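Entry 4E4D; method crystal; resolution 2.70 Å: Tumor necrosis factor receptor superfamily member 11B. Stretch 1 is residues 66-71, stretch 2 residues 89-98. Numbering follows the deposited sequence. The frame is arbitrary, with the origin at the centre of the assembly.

Stretch 1, residues 66-71: CKELQS
Stretch 2 (89-98) GRYLEIEFCL

Stretch 2 is a β-hairpin, its strands 90-93 and 96-98 joined by a type II' turn from Glu93 to Phe96, and stretch 1 packs against it through a type I turn from Lys67 to Gln70 that leads into a strand at 70-71. No hydrogen bond crosses between them; the two stretches are held by side-chain packing and one long salt bridge, and together bury 390 Å². The register places the CA of Lys67 7.2 Å from that of Phe96, and the CA of Leu69 6.3 Å from that of Cys97.

Gly89 (phi/psi 91/9) enters the hairpin at backbone angles that call for glycine. Arg90 (m, t, t, chi4 -84°) points toward stretch 1 and donates from NH1 to Cys97 O across the hairpin (2.9 Å), which helps hold its guanidinium where Leu69 CD1 covers one face, 3.1 Å from Arg90 NE. Tyr91 makes no contact; its backbone pairs with Leu98, Tyr91 N to Leu98 O at 3.0 Å and a weak return bond from Leu98 N to Tyr91 O, also 3.0 Å. Leu92 (t, p) again points toward stretch 1, its CD1 4.0 Å from Gln70 NE2.

Glu93 and Ile94 (61/-92) carry the chain round the turn without touching stretch 1. Glu95 (m, m) starts sideways, but its carboxylate reaches Lys67: OE1 lies 3.8 Å from Lys67 NZ. The folded lysine (m, p, t, p) also lays CG 3.5 Å from Glu95 O. Phe96 (m) has its CA-to-CB bond directed away, yet the ring edge returns to meet Glu68, with CD1 3.8 Å from Glu68 OE1.

Cys97 (m) is buried, its SG bonded covalently elsewhere in the structure, and points toward the turn: SG lies 3.4 Å from Gln70 CG, and CB 4.1 Å from Leu69 CB (m, t). Gln70 (m, t) also braces its own turn, its OE1 accepting from Lys67 N at 2.9 Å. Leu98 points away.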

ATOM      1  N   CYS B  66     -17.070  13.107 -11.842  1.00 59.66           N
ATOM      2  CA  CYS B  66     -18.007  12.085 -12.301  1.00 61.81           C
ATOM      3  C   CYS B  66     -17.300  11.028 -13.145  1.00 59.44           C
ATOM      4  O   CYS B  66     -16.482  11.352 -14.005  1.00 58.88           O
ATOM      5  CB  CYS B  66     -19.141  12.722 -13.107  1.00 66.38           C
ATOM      6  SG  CYS B  66     -20.276  13.737 -12.128  1.00 80.84           S
ATOM      7  N   LYS B  67     -17.627   9.763 -12.896  1.00 59.39           N
ATOM      8  CA  LYS B  67     -16.999   8.648 -13.599  1.00 58.52           C
ATOM      9  C   LYS B  67     -17.449   8.562 -15.062  1.00 59.50           C
ATOM     10  O   LYS B  67     -18.172   9.428 -15.551  1.00 60.82           O
ATOM     11  CB  LYS B  67     -17.288   7.331 -12.871  1.00 69.97           C
ATOM     12  CG  LYS B  67     -16.516   7.151 -11.570  1.00 67.65           C
ATOM     13  CD  LYS B  67     -17.143   7.925 -10.423  1.00 69.07           C
ATOM     14  CE  LYS B  67     -16.457   7.614  -9.102  1.00 67.24           C
ATOM     15  NZ  LYS B  67     -15.053   8.112  -9.062  1.00 75.39           N
ATOM     16  N   GLU B  68     -17.018   7.506 -15.748  1.00 61.58           N
ATOM     17  CA  GLU B  68     -17.228   7.364 -17.189  1.00 59.77           C
ATOM     18  C   GLU B  68     -18.702   7.329 -17.584  1.00 61.81           C
ATOM     19  O   GLU B  68     -19.145   8.111 -18.427  1.00 64.60           O
ATOM     20  CB  GLU B  68     -16.541   6.097 -17.706  1.00 58.96           C
ATOM     21  CG  GLU B  68     -15.021   6.123 -17.624  1.00 57.24           C
ATOM     22  CD  GLU B  68     -14.501   5.904 -16.218  1.00 59.48           C
ATOM     23  OE1 GLU B  68     -15.059   5.045 -15.502  1.00 57.71           O
ATOM     24  OE2 GLU B  68     -13.537   6.593 -15.826  1.00 66.77           O
ATOM     25  N   LEU B  69     -19.454   6.410 -16.987  1.00 62.49           N
ATOM     26  CA  LEU B  69     -20.858   6.236 -17.340  1.00 64.68           C
ATOM     27  C   LEU B  69     -21.767   6.951 -16.350  1.00 65.85           C
ATOM     28  O   LEU B  69     -22.830   6.446 -15.990  1.00 67.49           O
ATOM     29  CB  LEU B  69     -21.212   4.748 -17.394  1.00 68.67           C
ATOM     30  CG  LEU B  69     -20.309   3.879 -18.271  1.00 64.15           C
ATOM     31  CD1 LEU B  69     -20.907   2.492 -18.431  1.00 66.57           C
ATOM     32  CD2 LEU B  69     -20.077   4.526 -19.629  1.00 64.34           C
ATOM     33  N   GLN B  70     -21.340   8.131 -15.911  1.00 68.50           N
ATOM     34  CA  GLN B  70     -22.124   8.931 -14.980  1.00 66.30           C
ATOM     35  C   GLN B  70     -22.498  10.275 -15.587  1.00 67.44           C
ATOM     36  O   GLN B  70     -21.837  10.764 -16.502  1.00 66.87           O
ATOM     37  CB  GLN B  70     -21.349   9.157 -13.679  1.00 64.77           C
ATOM     38  CG  GLN B  70     -21.364   7.973 -12.730  1.00 64.46           C
ATOM     39  CD  GLN B  70     -20.808   8.318 -11.362  1.00 63.43           C
ATOM     40  OE1 GLN B  70     -19.899   9.138 -11.236  1.00 63.14           O
ATOM     41  NE2 GLN B  70     -21.361   7.698 -10.328  1.00 64.24           N
ATOM     42  N   SER B  71     -23.571  10.862 -15.069  1.00 69.26           N
ATOM     43  CA  SER B  71     -23.988  12.197 -15.464  1.00 70.60           C
ATOM     44  C   SER B  71     -24.001  13.095 -14.235  1.00 70.59           C
ATOM     45  O   SER B  71     -24.054  12.612 -13.105  1.00 70.17           O
ATOM     46  CB  SER B  71     -25.383  12.158 -16.085  1.00 73.33           C
ATOM     47  OG  SER B  71     -26.356  11.809 -15.118  1.00 74.73           O
ATOM     48  N   GLY B  89     -29.782   1.424 -15.961  1.00 74.63           N
ATOM     49  CA  GLY B  89     -29.415   0.023 -16.006  1.00 75.06           C
ATOM     50  C   GLY B  89     -28.097  -0.268 -15.314  1.00 71.57           C
ATOM     51  O   GLY B  89     -27.579  -1.380 -15.401  1.00 71.65           O
ATOM     52  N   ARG B  90     -27.554   0.729 -14.622  1.00 68.88           N
ATOM     53  CA  ARG B  90     -26.282   0.570 -13.924  1.00 65.79           C
ATOM     54  C   ARG B  90     -26.353   1.115 -12.502  1.00 66.15           C
ATOM     55  O   ARG B  90     -27.269   1.858 -12.154  1.00 70.28           O
ATOM     56  CB  ARG B  90     -25.163   1.277 -14.689  1.00 61.57           C
ATOM     57  CG  ARG B  90     -24.914   0.717 -16.074  1.00 61.46           C
ATOM     58  CD  ARG B  90     -23.804   1.464 -16.790  1.00 57.72           C
ATOM     59  NE  ARG B  90     -23.525   0.888 -18.102  1.00 58.90           N
ATOM     60  CZ  ARG B  90     -22.731  -0.160 -18.314  1.00 58.78           C
ATOM     61  NH1 ARG B  90     -22.121  -0.763 -17.301  1.00 62.35           N
ATOM     62  NH2 ARG B  90     -22.549  -0.608 -19.548  1.00 59.14           N
ATOM     63  N   TYR B  91     -25.376   0.734 -11.685  1.00 64.71           N
ATOM     64  CA  TYR B  91     -25.281   1.222 -10.315  1.00 65.24           C
ATOM     65  C   TYR B  91     -23.814   1.366  -9.935  1.00 61.75           C
ATOM     66  O   TYR B  91     -22.951   0.683 -10.489  1.00 60.04           O
ATOM     67  CB  TYR B  91     -25.976   0.258  -9.355  1.00 70.20           C
ATOM     68  CG  TYR B  91     -25.204  -1.019  -9.118  1.00 73.17           C
ATOM     69  CD1 TYR B  91     -25.146  -2.008 -10.088  1.00 71.55           C
ATOM     70  CD2 TYR B  91     -24.531  -1.233  -7.924  1.00 70.49           C
ATOM     71  CE1 TYR B  91     -24.440  -3.175  -9.877  1.00 75.03           C
ATOM     72  CE2 TYR B  91     -23.824  -2.396  -7.702  1.00 71.25           C
ATOM     73  CZ  TYR B  91     -23.781  -3.363  -8.682  1.00 71.39           C
ATOM     74  OH  TYR B  91     -23.078  -4.525  -8.466  1.00 72.59           O
ATOM     75  N   LEU B  92     -23.529   2.252  -8.986  1.00 65.81           N
ATOM     76  CA  LEU B  92     -22.153   2.518  -8.588  1.00 61.47           C
ATOM     77  C   LEU B  92     -21.625   1.445  -7.638  1.00 60.86           C
ATOM     78  O   LEU B  92     -22.110   1.299  -6.515  1.00 63.32           O
ATOM     79  CB  LEU B  92     -22.043   3.896  -7.935  1.00 57.06           C
ATOM     80  CG  LEU B  92     -20.623   4.339  -7.569  1.00 57.88           C
ATOM     81  CD1 LEU B  92     -19.740   4.403  -8.807  1.00 51.95           C
ATOM     82  CD2 LEU B  92     -20.647   5.681  -6.856  1.00 53.62           C
ATOM     83  N   GLU B  93     -20.632   0.696  -8.106  1.00 66.05           N
ATOM     84  CA  GLU B  93     -19.974  -0.321  -7.295  1.00 70.51           C
ATOM     85  C   GLU B  93     -18.489   0.008  -7.178  1.00 62.91           C
ATOM     86  O   GLU B  93     -17.725  -0.184  -8.124  1.00 54.66           O
ATOM     87  CB  GLU B  93     -20.162  -1.705  -7.922  1.00 71.81           C
ATOM     88  CG  GLU B  93     -19.506  -2.840  -7.151  1.00 72.30           C
ATOM     89  CD  GLU B  93     -20.093  -3.029  -5.766  1.00 81.25           C
ATOM     90  OE1 GLU B  93     -19.507  -3.792  -4.969  1.00 86.00           O
ATOM     91  OE2 GLU B  93     -21.143  -2.421  -5.473  1.00 89.22           O
ATOM     92  N   ILE B  94     -18.090   0.508  -6.011  1.00 57.76           N
ATOM     93  CA  ILE B  94     -16.713   0.937  -5.771  1.00 57.99           C
ATOM     94  C   ILE B  94     -16.302   2.069  -6.721  1.00 50.77           C
ATOM     95  O   ILE B  94     -16.524   3.241  -6.417  1.00 51.89           O
ATOM     96  CB  ILE B  94     -15.712  -0.243  -5.856  1.00 61.64           C
ATOM     97  CG1 ILE B  94     -15.901  -1.197  -4.675  1.00 60.79           C
ATOM     98  CG2 ILE B  94     -14.277   0.257  -5.836  1.00 55.59           C
ATOM     99  CD1 ILE B  94     -17.086  -2.118  -4.802  1.00 71.68           C
ATOM    100  N   GLU B  95     -15.719   1.723  -7.867  1.00 51.26           N
ATOM    101  CA  GLU B  95     -15.175   2.725  -8.784  1.00 44.65           C
ATOM    102  C   GLU B  95     -15.924   2.819 -10.109  1.00 48.98           C
ATOM    103  O   GLU B  95     -15.733   3.775 -10.862  1.00 41.64           O
ATOM    104  CB  GLU B  95     -13.703   2.429  -9.085  1.00 44.10           C
ATOM    105  CG  GLU B  95     -12.732   2.863  -8.001  1.00 53.05           C
ATOM    106  CD  GLU B  95     -12.728   4.361  -7.784  1.00 46.45           C
ATOM    107  OE1 GLU B  95     -12.733   5.111  -8.783  1.00 65.58           O
ATOM    108  OE2 GLU B  95     -12.725   4.792  -6.612  1.00 46.76           O
ATOM    109  N   PHE B  96     -16.767   1.834 -10.404  1.00 57.01           N
ATOM    110  CA  PHE B  96     -17.379   1.755 -11.726  1.00 49.51           C
ATOM    111  C   PHE B  96     -18.887   1.547 -11.683  1.00 52.30           C
ATOM    112  O   PHE B  96     -19.426   0.980 -10.733  1.00 53.21           O
ATOM    113  CB  PHE B  96     -16.725   0.633 -12.534  1.00 46.62           C
ATOM    114  CG  PHE B  96     -15.250   0.819 -12.737  1.00 44.16           C
ATOM    115  CD1 PHE B  96     -14.776   1.842 -13.540  1.00 41.23           C
ATOM    116  CD2 PHE B  96     -14.337  -0.026 -12.128  1.00 45.20           C
ATOM    117  CE1 PHE B  96     -13.422   2.021 -13.731  1.00 39.28           C
ATOM    118  CE2 PHE B  96     -12.979   0.148 -12.316  1.00 43.36           C
ATOM    119  CZ  PHE B  96     -12.523   1.174 -13.119  1.00 40.35           C
ATOM    120  N   CYS B  97     -19.556   2.014 -12.732  1.00 48.84           N
ATOM    121  CA  CYS B  97     -20.987   1.803 -12.890  1.00 51.90           C
ATOM    122  C   CYS B  97     -21.229   0.465 -13.577  1.00 54.09           C
ATOM    123  O   CYS B  97     -21.243   0.378 -14.804  1.00 53.80           O
ATOM    124  CB  CYS B  97     -21.603   2.934 -13.714  1.00 51.17           C
ATOM    125  SG  CYS B  97     -21.452   4.564 -12.953  1.00 61.59           S
ATOM    126  N   LEU B  98     -21.403  -0.580 -12.775  1.00 56.68           N
ATOM    127  CA  LEU B  98     -21.635  -1.918 -13.303  1.00 65.69           C
ATOM    128  C   LEU B  98     -23.107  -2.117 -13.647  1.00 65.15           C
ATOM    129  O   LEU B  98     -23.980  -1.459 -13.082  1.00 63.56           O
ATOM    130  CB  LEU B  98     -21.202  -2.971 -12.283  1.00 64.44           C
ATOM    131  CG  LEU B  98     -19.763  -2.859 -11.778  1.00 58.82           C
ATOM    132  CD1 LEU B  98     -19.437  -4.008 -10.838  1.00 62.58           C
ATOM    133  CD2 LEU B  98     -18.784  -2.820 -12.940  1.00 58.99           C
TER